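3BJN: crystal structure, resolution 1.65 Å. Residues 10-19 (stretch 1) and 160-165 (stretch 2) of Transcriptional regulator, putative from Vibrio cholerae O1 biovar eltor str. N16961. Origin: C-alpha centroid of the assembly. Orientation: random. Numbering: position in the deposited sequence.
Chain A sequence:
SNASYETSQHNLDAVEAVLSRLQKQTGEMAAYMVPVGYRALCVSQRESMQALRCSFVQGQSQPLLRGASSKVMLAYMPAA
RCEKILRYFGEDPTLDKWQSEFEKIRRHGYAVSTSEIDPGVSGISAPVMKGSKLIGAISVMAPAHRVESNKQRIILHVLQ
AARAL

Stretch 1 (10-19) HNLDAVEAVL
Stretch 2, residues 160-165: QAARAL

How are the two backbones built and set against each other? Residues 12-19 are helical, with phi/psi near -60/-43, and Asn 11 precedes them at the N-cap position with phi/psi -115/34. Successive i to i+4 bonds begin with Val 15 N to Asn 11 O at 2.9 Å and end with Leu 19 N to Val 15 O, also 2.9 Å. Stretch 2 is already helical at Gln 160, continuing a helix from earlier in the chain; Leu 165 N bonds to Ala 162 O at 3.1 Å, and the chain ends in the carboxylate of Leu 165. The register pairs Val 18 CA with Ala 161 CA at 5.7 Å and Val 15 CA with Leu 165 CA at 7.1 Å, so the two stretches run in opposite directions.

What lets the helices approach most closely around Val 18? The CA-to-CB bond of Val 18 points toward stretch 2, and that of Ala 161, whose short side chain accommodates the near approach, toward stretch 1. With chi1 at 158° (t), Val 18 places CG1 3.4 Å from Ala 161 CB, a tight apolar contact, and CG2 4.0 Å from Ala 164 CB.

How does the C-terminal residue fill its share of the contact? The CA-to-CB bond of Leu 165, chi1 -67° (m) and chi2 170° (t), points toward stretch 1, and the residue has the largest covered area, 98 Å². Its CD2 lies 3.9 Å from Ala 14 CB, 3.8 Å from Val 18 CG2 and 3.8 Å from Val 15 N. Both methyls of Leu 165 come near CG2 of Val 15 (chi1 170°, t), CD1 at 4.1 Å and CD2 at 4.2 Å.

Does anything polar join the stretches? No direct hydrogen bond does, but one water bridges them: it accepts from Asn 11 ND2 at 3.0 Å and donates a weak bond to Leu 165 O at 3.4 Å. Asn 11 has chi1 67° (p) and chi2 -22°, and its side chain makes no capping bond.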

ATOM      1  N   HIS A  10      -6.590  14.102   8.600  1.00 34.95           N
ATOM      2  CA  HIS A  10      -6.055  15.460   8.796  1.00 34.66           C
ATOM      3  C   HIS A  10      -5.449  16.072   7.538  1.00 34.34           C
ATOM      4  O   HIS A  10      -5.655  17.259   7.263  1.00 35.07           O
ATOM      5  CB  HIS A  10      -5.042  15.499   9.967  1.00 34.96           C
ATOM      6  N   ASN A  11      -4.736  15.258   6.754  1.00 32.68           N
ATOM      7  CA  ASN A  11      -3.977  15.796   5.642  1.00 30.66           C
ATOM      8  C   ASN A  11      -4.468  15.343   4.271  1.00 28.65           C
ATOM      9  O   ASN A  11      -3.659  15.183   3.352  1.00 26.27           O
ATOM     10  CB  ASN A  11      -2.502  15.422   5.796  1.00 31.80           C
ATOM     11  CG  ASN A  11      -2.262  13.924   5.647  1.00 33.46           C
ATOM     12  OD1 ASN A  11      -3.176  13.082   5.828  1.00 34.93           O
ATOM     13  ND2 ASN A  11      -1.034  13.575   5.296  1.00 35.41           N
ATOM     14  N   LEU A  12      -5.778  15.153   4.132  1.00 26.09           N
ATOM     15  CA  LEU A  12      -6.356  14.724   2.847  1.00 24.87           C
ATOM     16  C   LEU A  12      -6.017  15.643   1.666  1.00 23.09           C
ATOM     17  O   LEU A  12      -5.761  15.152   0.563  1.00 22.23           O
ATOM     18  CB  LEU A  12      -7.871  14.557   2.967  1.00 24.87           C
ATOM     19  CG  LEU A  12      -8.639  13.839   1.862  1.00 26.17           C
ATOM     20  CD1 LEU A  12      -8.159  12.381   1.652  1.00 24.26           C
ATOM     21  CD2 LEU A  12     -10.125  13.877   2.218  1.00 26.35           C
ATOM     22  N   ASP A  13      -5.996  16.959   1.863  1.00 21.88           N
ATOM     23  CA  ASP A  13      -5.599  17.840   0.747  1.00 21.58           C
ATOM     24  C   ASP A  13      -4.199  17.488   0.231  1.00 20.05           C
ATOM     25  O   ASP A  13      -3.970  17.398  -0.989  1.00 20.02           O
ATOM     26  CB  ASP A  13      -5.624  19.321   1.148  1.00 22.21           C
ATOM     27  CG  ASP A  13      -7.036  19.844   1.421  1.00 26.28           C
ATOM     28  OD1 ASP A  13      -8.026  19.131   1.156  1.00 31.05           O
ATOM     29  OD2 ASP A  13      -7.154  20.986   1.921  1.00 30.25           O
ATOM     30  N   ALA A  14      -3.279  17.260   1.170  1.00 18.91           N
ATOM     31  CA  ALA A  14      -1.888  16.951   0.821  1.00 18.53           C
ATOM     32  C   ALA A  14      -1.825  15.574   0.138  1.00 17.28           C
ATOM     33  O   ALA A  14      -1.116  15.378  -0.877  1.00 17.31           O
ATOM     34  CB  ALA A  14      -1.007  16.975   2.073  1.00 19.49           C
ATOM     35  N   VAL A  15      -2.567  14.633   0.704  1.00 16.44           N
ATOM     36  CA  VAL A  15      -2.663  13.286   0.102  1.00 15.64           C
ATOM     37  C   VAL A  15      -3.196  13.350  -1.336  1.00 15.43           C
ATOM     38  O   VAL A  15      -2.638  12.726  -2.246  1.00 14.52           O
ATOM     39  CB  VAL A  15      -3.567  12.352   0.964  1.00 15.62           C
ATOM     40  CG1 VAL A  15      -3.869  11.056   0.216  1.00 16.52           C
ATOM     41  CG2 VAL A  15      -2.924  12.067   2.313  1.00 16.80           C
ATOM     42  N   GLU A  16      -4.291  14.091  -1.535  1.00 14.95           N
ATOM     43  CA  GLU A  16      -4.858  14.223  -2.892  1.00 14.90           C
ATOM     44  C   GLU A  16      -3.852  14.771  -3.902  1.00 15.09           C
ATOM     45  O   GLU A  16      -3.770  14.278  -5.022  1.00 15.26           O
ATOM     46  CB  GLU A  16      -6.150  15.053  -2.869  1.00 16.01           C
ATOM     47  CG  GLU A  16      -7.283  14.307  -2.189  1.00 18.00           C
ATOM     48  CD  GLU A  16      -8.549  15.112  -2.032  1.00 22.63           C
ATOM     49  OE1 GLU A  16      -8.545  16.335  -2.289  1.00 25.23           O
ATOM     50  OE2 GLU A  16      -9.566  14.515  -1.609  1.00 24.17           O
ATOM     51  N   ALA A  17      -3.093  15.785  -3.510  1.00 14.83           N
ATOM     52  CA  ALA A  17      -2.067  16.386  -4.375  1.00 14.58           C
ATOM     53  C   ALA A  17      -0.970  15.382  -4.734  1.00 15.37           C
ATOM     54  O   ALA A  17      -0.569  15.287  -5.889  1.00 15.39           O
ATOM     55  CB  ALA A  17      -1.462  17.628  -3.697  1.00 15.30           C
ATOM     56  N   VAL A  18      -0.504  14.617  -3.734  1.00 15.52           N
ATOM     57  CA  VAL A  18       0.516  13.599  -3.960  1.00 15.41           C
ATOM     58  C   VAL A  18      -0.004  12.490  -4.901  1.00 14.96           C
ATOM     59  O   VAL A  18       0.711  12.040  -5.821  1.00 13.76           O
ATOM     60  CB  VAL A  18       1.010  13.031  -2.602  1.00 16.58           C
ATOM     61  CG1 VAL A  18       1.634  11.673  -2.774  1.00 19.54           C
ATOM     62  CG2 VAL A  18       1.971  14.057  -1.918  1.00 16.85           C
ATOM     63  N   LEU A  19      -1.257  12.067  -4.720  1.00 13.98           N
ATOM     64  CA  LEU A  19      -1.791  10.993  -5.587  1.00 13.10           C
ATOM     65  C   LEU A  19      -2.030  11.478  -7.007  1.00 12.97           C
ATOM     66  O   LEU A  19      -1.828  10.746  -7.989  1.00 12.89           O
ATOM     67  CB  LEU A  19      -3.098  10.441  -5.027  1.00 13.43           C
ATOM     68  CG  LEU A  19      -2.955   9.698  -3.701  1.00 11.42           C
ATOM     69  CD1 LEU A  19      -4.377   9.356  -3.248  1.00 13.94           C
ATOM     70  CD2 LEU A  19      -2.092   8.435  -3.842  1.00 14.71           C
ATOM     71  N   GLN A 160       8.784   8.396  -3.638  1.00 16.58           N
ATOM     72  CA  GLN A 160       8.769   9.852  -3.701  1.00 16.45           C
ATOM     73  C   GLN A 160       7.457  10.407  -3.133  1.00 17.15           C
ATOM     74  O   GLN A 160       7.465  11.360  -2.350  1.00 16.64           O
ATOM     75  CB  GLN A 160       8.937  10.249  -5.184  1.00 16.62           C
ATOM     76  CG  GLN A 160       8.907  11.724  -5.437  1.00 16.91           C
ATOM     77  CD  GLN A 160       9.076  12.041  -6.908  1.00 18.60           C
ATOM     78  OE1 GLN A 160       8.803  11.202  -7.780  1.00 18.13           O
ATOM     79  NE2 GLN A 160       9.491  13.263  -7.195  1.00 19.42           N
ATOM     80  N   ALA A 161       6.345   9.780  -3.521  1.00 17.32           N
ATOM     81  CA  ALA A 161       5.025  10.180  -3.034  1.00 17.39           C
ATOM     82  C   ALA A 161       4.901  10.034  -1.520  1.00 17.87           C
ATOM     83  O   ALA A 161       4.479  10.955  -0.838  1.00 17.61           O
ATOM     84  CB  ALA A 161       3.927   9.365  -3.751  1.00 18.29           C
ATOM     85  N   ALA A 162       5.281   8.862  -1.011  1.00 17.33           N
ATOM     86  CA  ALA A 162       5.194   8.571   0.422  1.00 18.19           C
ATOM     87  C   ALA A 162       6.084   9.513   1.248  1.00 18.58           C
ATOM     88  O   ALA A 162       5.679  10.022   2.305  1.00 20.46           O
ATOM     89  CB  ALA A 162       5.573   7.134   0.652  1.00 18.14           C
ATOM     90  N   ARG A 163       7.300   9.763   0.757  1.00 18.84           N
ATOM     91  CA  ARG A 163       8.228  10.656   1.466  1.00 20.24           C
ATOM     92  C   ARG A 163       7.714  12.100   1.552  1.00 20.52           C
ATOM     93  O   ARG A 163       8.046  12.844   2.481  1.00 20.96           O
ATOM     94  CB  ARG A 163       9.597  10.585   0.810  1.00 20.28           C
ATOM     95  CG  ARG A 163      10.675  11.362   1.524  1.00 23.84           C
ATOM     96  CD  ARG A 163      12.029  10.795   1.213  1.00 27.89           C
ATOM     97  NE  ARG A 163      13.078  11.462   1.980  1.00 30.24           N
ATOM     98  CZ  ARG A 163      14.369  11.165   1.872  1.00 32.38           C
ATOM     99  NH1 ARG A 163      14.757  10.196   1.052  1.00 32.73           N
ATOM    100  NH2 ARG A 163      15.263  11.806   2.601  1.00 34.24           N
ATOM    101  N   ALA A 164       6.898  12.492   0.584  1.00 21.38           N
ATOM    102  CA  ALA A 164       6.366  13.841   0.502  1.00 22.65           C
ATOM    103  C   ALA A 164       5.262  14.080   1.521  1.00 24.11           C
ATOM    104  O   ALA A 164       4.891  15.232   1.758  1.00 24.64           O
ATOM    105  CB  ALA A 164       5.862  14.121  -0.876  1.00 22.55           C
ATOM    106  N   LEU A 165       4.783  12.994   2.142  1.00 25.26           N
ATOM    107  CA  LEU A 165       3.737  13.043   3.168  1.00 25.99           C
ATOM    108  C   LEU A 165       4.249  12.746   4.583  1.00 27.67           C
ATOM    109  O   LEU A 165       3.497  12.930   5.549  1.00 29.12           O
ATOM    110  CB  LEU A 165       2.620  12.041   2.824  1.00 25.82           C
ATOM    111  CG  LEU A 165       1.760  12.304   1.594  1.00 24.63           C
ATOM    112  CD1 LEU A 165       0.883  11.061   1.287  1.00 25.86           C
ATOM    113  CD2 LEU A 165       0.912  13.569   1.747  1.00 23.35           C
ATOM    114  OXT LEU A 165       5.377  12.298   4.830  1.00 27.94           O
TER
HETATM  115  O   HOH W   1       1.233  15.485   5.197  1.00 35.17           O